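Local coordinates for berberine bridge enzyme-like 28 (Arabidopsis thaliana, PDB 5D79), which is a secreted plant oxidoreductase that carries FAD as its cofactor and takes part in adaptation to salt stress, at residues Glu222-Ala227 against Thr512-Thr517; Lys271-Ala276 against Ile286-Glu291; Glu491-Gly496 against Asn502-Leu507. All coordinates share one frame; numbering follows the deposited sequence. Where two conformers were deposited one is given.

How the contacts relate
Contacts 1 and 3 belong together: both use helix 504-514, their centres are 14 Å apart, and they meet where W226 of the first packs on L507 of the second. Contact 2 is on the other side of the molecule's centre from contact 1, the two centres about 39 Å apart; from contact 3 it is 31 Å, centre to centre. Along the chain, contact 1 closes a loop of nearly 300 residues that encloses both others, contact 2 coming before contact 3. The C-terminal helix thus returns to the FAD-binding part of the chain, first folding against helix 488-500, while contact 2 packs a helix on the large antiparallel sheet formed by the chain in between.

Contact 1 (Glu222-Ala227 against Thr512-Thr517); sequences EDYFWA and TRVDPT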
loop_
_atom_site.group_PDB
_atom_site.type_symbol
_atom_site.label_atom_id
_atom_site.label_comp_id
_atom_site.label_asym_id
_atom_site.label_seq_id
_atom_site.Cartn_x
_atom_site.Cartn_y
_atom_site.Cartn_z
ATOM N N GLU A 222 16.443 10.356 -14.422
ATOM C CA GLU A 222 15.801 10.880 -13.218
ATOM C C GLU A 222 14.285 10.870 -13.327
ATOM O O GLU A 222 13.605 10.642 -12.335
ATOM C CB GLU A 222 16.294 12.297 -12.909
ATOM C CG GLU A 222 17.702 12.337 -12.337
ATOM C CD GLU A 222 17.834 11.546 -11.047
ATOM O OE1 GLU A 222 17.271 11.988 -10.029
ATOM O OE2 GLU A 222 18.493 10.480 -11.050
ATOM N N ASP A 223 13.762 11.115 -14.529
ATOM C CA ASP A 223 12.319 11.093 -14.772
ATOM C C ASP A 223 11.761 9.691 -14.500
ATOM O O ASP A 223 10.736 9.523 -13.832
ATOM C CB ASP A 223 11.998 11.526 -16.216
ATOM C CG ASP A 223 11.526 12.978 -16.318
ATOM O OD1 ASP A 223 11.216 13.585 -15.273
ATOM O OD2 ASP A 223 11.450 13.507 -17.452
ATOM N N TYR A 224 12.443 8.684 -15.030
ATOM C CA TYR A 224 12.032 7.308 -14.818
ATOM C C TYR A 224 12.112 6.979 -13.325
ATOM O O TYR A 224 11.161 6.434 -12.747
ATOM C CB TYR A 224 12.916 6.367 -15.647
ATOM C CG TYR A 224 12.267 5.072 -16.118
ATOM C CD1 TYR A 224 11.259 4.436 -15.378
ATOM C CD2 TYR A 224 12.683 4.475 -17.305
ATOM C CE1 TYR A 224 10.690 3.251 -15.824
ATOM C CE2 TYR A 224 12.125 3.300 -17.753
ATOM C CZ TYR A 224 11.135 2.686 -17.016
ATOM O OH TYR A 224 10.605 1.512 -17.507
ATOM N N PHE A 225 13.247 7.320 -12.709
ATOM C CA PHE A 225 13.486 7.056 -11.286
ATOM C C PHE A 225 12.449 7.726 -10.386
ATOM O O PHE A 225 12.126 7.255 -9.297
ATOM C CB PHE A 225 14.889 7.520 -10.882
ATOM C CG PHE A 225 15.275 7.109 -9.486
ATOM C CD1 PHE A 225 15.500 5.773 -9.183
ATOM C CD2 PHE A 225 15.396 8.051 -8.477
ATOM C CE1 PHE A 225 15.835 5.385 -7.895
ATOM C CE2 PHE A 225 15.732 7.671 -7.192
ATOM C CZ PHE A 225 15.952 6.338 -6.898
ATOM N N TRP A 226 11.924 8.842 -10.855
ATOM C CA TRP A 226 10.932 9.578 -10.100
ATOM C C TRP A 226 9.592 8.847 -10.192
ATOM O O TRP A 226 8.952 8.565 -9.174
ATOM C CB TRP A 226 10.864 11.018 -10.634
ATOM C CG TRP A 226 9.797 11.899 -10.080
ATOM C CD1 TRP A 226 9.884 12.707 -8.985
ATOM C CD2 TRP A 226 8.489 12.102 -10.629
ATOM N NE1 TRP A 226 8.702 13.380 -8.802
ATOM C CE2 TRP A 226 7.830 13.027 -9.802
ATOM C CE3 TRP A 226 7.807 11.579 -11.730
ATOM C CZ2 TRP A 226 6.522 13.443 -10.046
ATOM C CZ3 TRP A 226 6.517 11.993 -11.972
ATOM C CH2 TRP A 226 5.886 12.912 -11.139
ATOM N N ALA A 227 9.204 8.494 -11.413
ATOM C CA ALA A 227 7.889 7.920 -11.677
ATOM C C ALA A 227 7.651 6.611 -10.931
ATOM O O ALA A 227 6.543 6.359 -10.459
ATOM C CB ALA A 227 7.704 7.711 -13.167
ATOM N N THR A 512 5.151 8.711 -21.494
ATOM C CA THR A 512 5.229 8.789 -22.943
ATOM C C THR A 512 6.647 8.526 -23.447
ATOM O O THR A 512 6.831 7.924 -24.502
ATOM C CB THR A 512 4.715 10.146 -23.446
ATOM O OG1 THR A 512 3.367 10.317 -22.990
ATOM C CG2 THR A 512 4.733 10.215 -24.981
ATOM N N ARG A 513 7.655 8.928 -22.686
ATOM C CA ARG A 513 9.030 8.667 -23.111
ATOM C C ARG A 513 9.410 7.210 -22.900
ATOM O O ARG A 513 9.873 6.549 -23.824
ATOM C CB ARG A 513 10.025 9.567 -22.369
ATOM C CG ARG A 513 11.465 9.422 -22.849
ATOM C CD ARG A 513 12.420 10.304 -22.058
ATOM N NE ARG A 513 12.561 9.880 -20.665
ATOM C CZ ARG A 513 13.522 9.071 -20.224
ATOM N NH1 ARG A 513 14.432 8.593 -21.078
ATOM N NH2 ARG A 513 13.571 8.735 -18.931
ATOM N N VAL A 514 9.191 6.712 -21.687
ATOM C CA VAL A 514 9.725 5.413 -21.273
ATOM C C VAL A 514 8.907 4.230 -21.810
ATOM O O VAL A 514 9.434 3.121 -21.955
ATOM C CB VAL A 514 9.834 5.317 -19.701
ATOM C CG1 VAL A 514 10.471 6.568 -19.135
ATOM C CG2 VAL A 514 8.482 5.060 -19.033
ATOM N N ASP A 515 7.634 4.474 -22.117
ATOM C CA ASP A 515 6.716 3.430 -22.570
ATOM C C ASP A 515 5.785 3.953 -23.660
ATOM O O ASP A 515 4.582 4.067 -23.441
ATOM C CB ASP A 515 5.902 2.896 -21.378
ATOM C CG ASP A 515 5.046 1.692 -21.737
ATOM O OD1 ASP A 515 5.258 1.093 -22.817
ATOM O OD2 ASP A 515 4.164 1.335 -20.930
ATOM N N PRO A 516 6.342 4.275 -24.845
ATOM C CA PRO A 516 5.584 4.884 -25.953
ATOM C C PRO A 516 4.642 3.921 -26.696
ATOM O O PRO A 516 3.772 4.353 -27.459
ATOM C CB PRO A 516 6.689 5.383 -26.886
ATOM C CG PRO A 516 7.813 4.455 -26.646
ATOM C CD PRO A 516 7.765 4.097 -25.192
ATOM N N THR A 517 4.820 2.625 -26.479
ATOM C CA THR A 517 3.906 1.647 -27.042
ATOM C C THR A 517 2.728 1.439 -26.108
ATOM O O THR A 517 1.739 0.812 -26.489
ATOM C CB THR A 517 4.601 0.303 -27.302
ATOM O OG1 THR A 517 5.394 -0.059 -26.165
ATOM C CG2 THR A 517 5.497 0.429 -28.501
#
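Helix 222-227 faces the last turn of helix 504-514 through Y224 and V514, whose CA atoms are 7.1 Å apart, just before D515 leaves helical geometry.

V514 lies over one face of the Y224 ring. Its CB is 3.9 Å from the centroid of that ring and 23° off the normal, a CH-pi contact, and the two methyl groups spread from there across the ring. CG1 of V514 sits over the inner side, 3.6 Å from CD2 of Y224, while CG2 reaches toward the phenol end, 4.1 Å from CZ. The ring comes to this place because CG of Y224 swings well away from the backbone N (chi1 -150°), which carries the ring beneath the valine, one face turned to it. Its hydroxyl is hydrogen-bonded to the carbonyl O of F236, which fixes the far end of the ring while the valine holds one face.

R513 makes a looser, more exposed margin. Its chain bends at chi3 (68°), bringing NH2 to 4.1 Å from the backbone N of Y224, which lies near the guanidinium plane; no hydrogen bond spans the two segments. D223 OD2 stays 5.0 Å from R513 NE, so any attraction between the charges is at most long-range. The carboxylate of D223 pairs instead with R506, although D223 was deposited in two conformers.

The contact ties the FAD-binding part of the chain to the C-terminal berberine-like region, with the Y224 side chain about 9 Å from the bound FAD. One turn earlier on helix 504-514, V510 touches D223 and A227, and a turn before that L507 packs on W226 and A227, while F225 rests against helix 217-220.

Contact 2 (Lys271-Ala276 against Ile286-Glu291); sequences KKWQYA and IRTTLE
The W273 indole has the hydroxyl of T288 over one face and the carbonyl of I286 at its edge. T288 OG1 stands 3.5 Å above the ring plane, above the five-membered ring and 3.6 Å from NE1 of W273. No polar partner is found for this buried oxygen, which the indole covers on this side. At the edge, W273 NE1 donates to I286 O over 2.7 Å, with 149° at the hydrogen. The acceptor lies exactly in the indole plane, but the N-H comes in from above the carbonyl plane, 54° out of it, and so does not follow a lone pair. Beside the same edge, CG2 of I286 touches CD1 of W273 at 4.2 Å.

W273 can span the gap because its CG points anti to the backbone N (chi1 176°), projecting the indole from the helix toward the strand. Helix 263-276 connects strands 253-260 and 284-292, which run parallel with the antiparallel strand 298-306 between them: a split beta-alpha-beta unit in a seven-stranded antiparallel sheet. The helix lies on this sheet, its axis 10.2 Å from that of the strand at closest approach and running in a broadly opposite direction.

On the adjacent strand 396-402, L400 and P402 also touch the indole, and the ring of Y425 meets it edge-to-face. R287, between the two helix-facing residues, directs its CB away from the helix; its guanidinium bonds to T401 OG1, and its side chain comes within about 5 Å of FAD.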
loop_
_atom_site.group_PDB
_atom_site.type_symbol
_atom_site.label_atom_id
_atom_site.label_comp_id
_atom_site.label_asym_id
_atom_site.label_seq_id
_atom_site.Cartn_x
_atom_site.Cartn_y
_atom_site.Cartn_z
ATOM N N LYS A 271 -11.929 15.022 18.360
ATOM C CA LYS A 271 -11.942 16.441 17.986
ATOM C C LYS A 271 -10.620 17.124 18.304
ATOM O O LYS A 271 -10.101 17.880 17.490
ATOM C CB LYS A 271 -13.077 17.181 18.695
ATOM C CG LYS A 271 -14.448 16.926 18.117
ATOM C CD LYS A 271 -15.445 17.942 18.649
ATOM C CE LYS A 271 -15.097 19.349 18.184
ATOM N NZ LYS A 271 -15.768 20.393 19.011
ATOM N N LYS A 272 -10.080 16.852 19.489
ATOM C CA LYS A 272 -8.792 17.396 19.903
ATOM C C LYS A 272 -7.627 16.786 19.114
ATOM O O LYS A 272 -6.685 17.495 18.758
ATOM C CB LYS A 272 -8.591 17.179 21.406
ATOM C CG LYS A 272 -7.166 17.378 21.894
ATOM C CD LYS A 272 -6.704 18.822 21.734
ATOM C CE LYS A 272 -5.275 19.022 22.239
ATOM N NZ LYS A 272 -5.188 18.957 23.724
ATOM N N TRP A 273 -7.688 15.480 18.845
ATOM C CA TRP A 273 -6.660 14.808 18.041
ATOM C C TRP A 273 -6.503 15.505 16.690
ATOM O O TRP A 273 -5.402 15.654 16.182
ATOM C CB TRP A 273 -7.010 13.326 17.851
ATOM C CG TRP A 273 -6.071 12.518 16.941
ATOM C CD1 TRP A 273 -4.974 11.799 17.325
ATOM C CD2 TRP A 273 -6.188 12.329 15.512
ATOM N NE1 TRP A 273 -4.395 11.187 16.228
ATOM C CE2 TRP A 273 -5.117 11.503 15.108
ATOM C CE3 TRP A 273 -7.079 12.804 14.535
ATOM C CZ2 TRP A 273 -4.915 11.137 13.775
ATOM C CZ3 TRP A 273 -6.877 12.434 13.211
ATOM C CH2 TRP A 273 -5.806 11.610 12.844
ATOM N N GLN A 274 -7.612 15.954 16.123
ATOM C CA GLN A 274 -7.609 16.540 14.786
ATOM C C GLN A 274 -6.780 17.801 14.684
ATOM O O GLN A 274 -6.318 18.157 13.601
ATOM C CB GLN A 274 -9.032 16.859 14.337
ATOM C CG GLN A 274 -9.771 15.694 13.728
ATOM C CD GLN A 274 -11.005 16.157 13.011
ATOM O OE1 GLN A 274 -11.192 15.866 11.838
ATOM N NE2 GLN A 274 -11.855 16.905 13.713
ATOM N N TYR A 275 -6.611 18.483 15.808
ATOM C CA TYR A 275 -5.858 19.724 15.828
ATOM C C TYR A 275 -4.403 19.491 16.253
ATOM O O TYR A 275 -3.517 20.263 15.896
ATOM C CB TYR A 275 -6.541 20.736 16.754
ATOM C CG TYR A 275 -7.899 21.199 16.255
ATOM C CD1 TYR A 275 -9.062 20.506 16.584
ATOM C CD2 TYR A 275 -8.017 22.327 15.455
ATOM C CE1 TYR A 275 -10.303 20.921 16.132
ATOM C CE2 TYR A 275 -9.255 22.759 15.000
ATOM C CZ TYR A 275 -10.396 22.051 15.333
ATOM O OH TYR A 275 -11.630 22.485 14.870
ATOM N N ALA A 276 -4.161 18.409 16.987
ATOM C CA ALA A 276 -2.856 18.152 17.598
ATOM C C ALA A 276 -1.956 17.192 16.825
ATOM O O ALA A 276 -0.738 17.373 16.819
ATOM C CB ALA A 276 -3.052 17.612 19.023
ATOM N N ILE A 286 0.597 9.282 16.265
ATOM C CA ILE A 286 -0.655 8.955 16.946
ATOM C C ILE A 286 -1.806 8.679 15.966
ATOM O O ILE A 286 -2.344 9.595 15.335
ATOM C CB ILE A 286 -1.110 10.084 17.911
ATOM C CG1 ILE A 286 0.065 10.901 18.429
ATOM C CG2 ILE A 286 -1.917 9.522 19.083
ATOM C CD1 ILE A 286 -0.394 12.113 19.162
ATOM N N ARG A 287 -2.193 7.416 15.879
ATOM C CA ARG A 287 -3.282 6.967 15.012
ATOM C C ARG A 287 -4.596 6.733 15.787
ATOM O O ARG A 287 -4.593 6.328 16.948
ATOM C CB ARG A 287 -2.853 5.687 14.274
ATOM C CG ARG A 287 -4.002 4.773 13.821
ATOM C CD ARG A 287 -3.541 3.668 12.865
ATOM N NE ARG A 287 -2.971 4.220 11.631
ATOM C CZ ARG A 287 -2.319 3.497 10.724
ATOM N NH1 ARG A 287 -2.159 2.189 10.914
ATOM N NH2 ARG A 287 -1.823 4.071 9.639
ATOM N N THR A 288 -5.718 7.013 15.136
ATOM C CA THR A 288 -7.028 6.766 15.701
ATOM C C THR A 288 -7.759 5.764 14.818
ATOM O O THR A 288 -7.902 5.966 13.609
ATOM C CB THR A 288 -7.856 8.074 15.821
ATOM O OG1 THR A 288 -7.214 8.985 16.732
ATOM C CG2 THR A 288 -9.269 7.787 16.306
ATOM N N THR A 289 -8.202 4.667 15.408
ATOM C CA THR A 289 -8.987 3.703 14.662
ATOM C C THR A 289 -10.354 3.528 15.297
ATOM O O THR A 289 -10.480 3.224 16.481
ATOM C CB THR A 289 -8.300 2.338 14.590
ATOM O OG1 THR A 289 -6.935 2.513 14.192
ATOM C CG2 THR A 289 -9.036 1.420 13.598
ATOM N N LEU A 290 -11.381 3.733 14.498
ATOM C CA LEU A 290 -12.726 3.439 14.921
ATOM C C LEU A 290 -13.119 2.063 14.399
ATOM O O LEU A 290 -13.003 1.790 13.204
ATOM C CB LEU A 290 -13.673 4.509 14.410
ATOM C CG LEU A 290 -13.278 5.924 14.786
ATOM C CD1 LEU A 290 -14.380 6.868 14.342
ATOM C CD2 LEU A 290 -13.077 6.011 16.265
ATOM N N GLU A 291 -13.565 1.192 15.297
ATOM C CA GLU A 291 -13.835 -0.200 14.948
ATOM C C GLU A 291 -14.560 -0.898 16.090
ATOM O O GLU A 291 -14.762 -0.307 17.144
ATOM C CB GLU A 291 -12.535 -0.937 14.641
ATOM C CG GLU A 291 -11.659 -1.021 15.857
ATOM C CD GLU A 291 -10.393 -1.768 15.610
ATOM O OE1 GLU A 291 -10.166 -2.181 14.459
ATOM O OE2 GLU A 291 -9.628 -1.943 16.574
#

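Contact 3 (Glu491-Gly496 against Asn502-Leu507); sequences EGKSWG and NNFERL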
loop_
_atom_site.group_PDB
_atom_site.type_symbol
_atom_site.label_atom_id
_atom_site.label_comp_id
_atom_site.label_asym_id
_atom_site.label_seq_id
_atom_site.Cartn_x
_atom_site.Cartn_y
_atom_site.Cartn_z
ATOM N N GLU A 491 -9.548 10.353 -20.573
ATOM C CA GLU A 491 -10.295 9.472 -19.684
ATOM C C GLU A 491 -9.500 9.182 -18.411
ATOM O O GLU A 491 -10.050 9.140 -17.314
ATOM C CB GLU A 491 -10.661 8.167 -20.401
ATOM C CG GLU A 491 -11.889 7.477 -19.820
ATOM C CD GLU A 491 -12.259 6.208 -20.559
ATOM O OE1 GLU A 491 -11.487 5.779 -21.440
ATOM O OE2 GLU A 491 -13.327 5.639 -20.254
ATOM N N GLY A 492 -8.198 8.984 -18.568
ATOM C CA GLY A 492 -7.334 8.661 -17.448
ATOM C C GLY A 492 -7.028 9.847 -16.554
ATOM O O GLY A 492 -6.641 9.680 -15.397
ATOM N N LYS A 493 -7.216 11.044 -17.095
ATOM C CA LYS A 493 -7.053 12.289 -16.348
ATOM C C LYS A 493 -8.016 12.369 -15.173
ATOM O O LYS A 493 -7.708 12.973 -14.141
ATOM C CB LYS A 493 -7.261 13.487 -17.273
ATOM C CG LYS A 493 -6.646 14.769 -16.764
ATOM C CD LYS A 493 -6.714 15.860 -17.815
ATOM C CE LYS A 493 -6.115 17.149 -17.289
ATOM N NZ LYS A 493 -6.235 18.254 -18.285
ATOM N N SER A 494 -9.173 11.736 -15.335
ATOM C CA SER A 494 -10.250 11.740 -14.338
ATOM C C SER A 494 -9.823 11.276 -12.949
ATOM O O SER A 494 -9.971 12.017 -11.981
ATOM C CB SER A 494 -11.410 10.867 -14.829
ATOM O OG SER A 494 -12.466 10.869 -13.894
ATOM N N TRP A 495 -9.316 10.048 -12.850
ATOM C CA TRP A 495 -8.821 9.525 -11.571
ATOM C C TRP A 495 -7.350 9.896 -11.348
ATOM O O TRP A 495 -6.892 9.979 -10.213
ATOM C CB TRP A 495 -9.006 7.999 -11.488
ATOM C CG TRP A 495 -8.351 7.248 -12.603
ATOM C CD1 TRP A 495 -7.062 6.803 -12.645
ATOM C CD2 TRP A 495 -8.952 6.855 -13.844
ATOM N NE1 TRP A 495 -6.823 6.164 -13.838
ATOM C CE2 TRP A 495 -7.969 6.179 -14.588
ATOM C CE3 TRP A 495 -10.227 7.009 -14.393
ATOM C CZ2 TRP A 495 -8.216 5.667 -15.853
ATOM C CZ3 TRP A 495 -10.473 6.492 -15.644
ATOM C CH2 TRP A 495 -9.474 5.829 -16.364
ATOM N N GLY A 496 -6.620 10.138 -12.433
ATOM C CA GLY A 496 -5.226 10.542 -12.355
ATOM C C GLY A 496 -4.929 11.713 -11.428
ATOM O O GLY A 496 -3.986 11.664 -10.623
ATOM N N ASN A 502 -1.231 17.501 -8.928
ATOM C CA ASN A 502 -0.447 18.265 -9.907
ATOM C C ASN A 502 0.706 17.471 -10.518
ATOM O O ASN A 502 1.347 17.919 -11.467
ATOM C CB ASN A 502 0.089 19.544 -9.269
ATOM C CG ASN A 502 -1.020 20.428 -8.743
ATOM O OD1 ASN A 502 -2.008 20.660 -9.428
ATOM N ND2 ASN A 502 -0.879 20.899 -7.511
ATOM N N ASN A 503 0.959 16.286 -9.973
ATOM C CA ASN A 503 2.015 15.417 -10.473
ATOM C C ASN A 503 1.582 14.586 -11.671
ATOM O O ASN A 503 2.405 13.905 -12.283
ATOM C CB ASN A 503 2.499 14.477 -9.368
ATOM C CG ASN A 503 3.386 15.167 -8.350
ATOM O OD1 ASN A 503 4.057 16.168 -8.653
ATOM N ND2 ASN A 503 3.422 14.617 -7.140
ATOM N N PHE A 504 0.294 14.617 -11.995
ATOM C CA PHE A 504 -0.229 13.768 -13.064
ATOM C C PHE A 504 0.390 14.063 -14.442
ATOM O O PHE A 504 0.716 13.134 -15.180
ATOM C CB PHE A 504 -1.751 13.890 -13.149
ATOM C CG PHE A 504 -2.361 13.111 -14.293
ATOM C CD1 PHE A 504 -2.414 11.717 -14.253
ATOM C CD2 PHE A 504 -2.885 13.770 -15.403
ATOM C CE1 PHE A 504 -2.977 10.998 -15.298
ATOM C CE2 PHE A 504 -3.445 13.061 -16.449
ATOM C CZ PHE A 504 -3.492 11.668 -16.399
ATOM N N GLU A 505 0.568 15.343 -14.774
ATOM C CA GLU A 505 1.093 15.710 -16.090
ATOM C C GLU A 505 2.515 15.203 -16.285
ATOM O O GLU A 505 2.826 14.644 -17.333
ATOM C CB GLU A 505 1.031 17.220 -16.302
ATOM C CG GLU A 505 -0.393 17.742 -16.451
ATOM C CD GLU A 505 -1.183 17.107 -17.614
ATOM O OE1 GLU A 505 -0.580 16.741 -18.654
ATOM O OE2 GLU A 505 -2.421 16.984 -17.471
ATOM N N ARG A 506 3.370 15.366 -15.275
ATOM C CA ARG A 506 4.736 14.846 -15.370
ATOM C C ARG A 506 4.765 13.327 -15.586
ATOM O O ARG A 506 5.481 12.836 -16.463
ATOM C CB ARG A 506 5.559 15.201 -14.130
ATOM C CG ARG A 506 6.997 14.715 -14.254
ATOM C CD ARG A 506 7.905 15.120 -13.104
ATOM N NE ARG A 506 9.270 14.668 -13.371
ATOM C CZ ARG A 506 10.277 14.731 -12.507
ATOM N NH1 ARG A 506 10.092 15.236 -11.300
ATOM N NH2 ARG A 506 11.472 14.282 -12.858
ATOM N N LEU A 507 3.986 12.595 -14.788
ATOM C CA LEU A 507 3.881 11.145 -14.911
ATOM C C LEU A 507 3.547 10.736 -16.351
ATOM O O LEU A 507 4.127 9.785 -16.885
ATOM C CB LEU A 507 2.822 10.603 -13.946
ATOM C CG LEU A 507 3.237 10.527 -12.482
ATOM C CD1 LEU A 507 2.020 10.482 -11.583
ATOM C CD2 LEU A 507 4.133 9.314 -12.260
#
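F504 pushes its ring against one side of helix 488-500, where G492, K493 and G496 come together within little more than a turn. This is the tight part. CD1 of F504 lies 3.6 Å from CA of G496, and CZ lies equally close to CA of K493, so the phenyl rests on bare backbone. There is no CB on G496, and the ring uses that space: a CB built there would stand 2.3 Å from CE1 of F504. The ring is sent across by a CG anti to the backbone N (chi1 176°), and on the same side of the ring, at its CE2 end, CG of K493 packs 3.6 Å from CE2 of F504, the lysine chain crossing the phenylalanine nearly at a right angle. Shrinking F504 to an alanine would probably open a gap over the two glycines and leave CB and CG of K493 without the ring they pack against.

The partly exposed side is looser. K493 runs on fully extended to E505, yet its NZ remains 4.1 Å from OE2 of that residue, beyond a salt bridge. The carboxylate is already engaged, with Y489 OH at OE2 and R509 at OE1.

Helices 488-500 and 504-514 follow one another through a short connection and turn a corner there, in the berberine-like C-terminal region; P527 and Y489 also touch F504. With no hydrogen bond linking the segments, the contact is essentially apolar packing made possible by glycine, and the opposite charges at its margin are likely to contribute only a weak, long-range attraction.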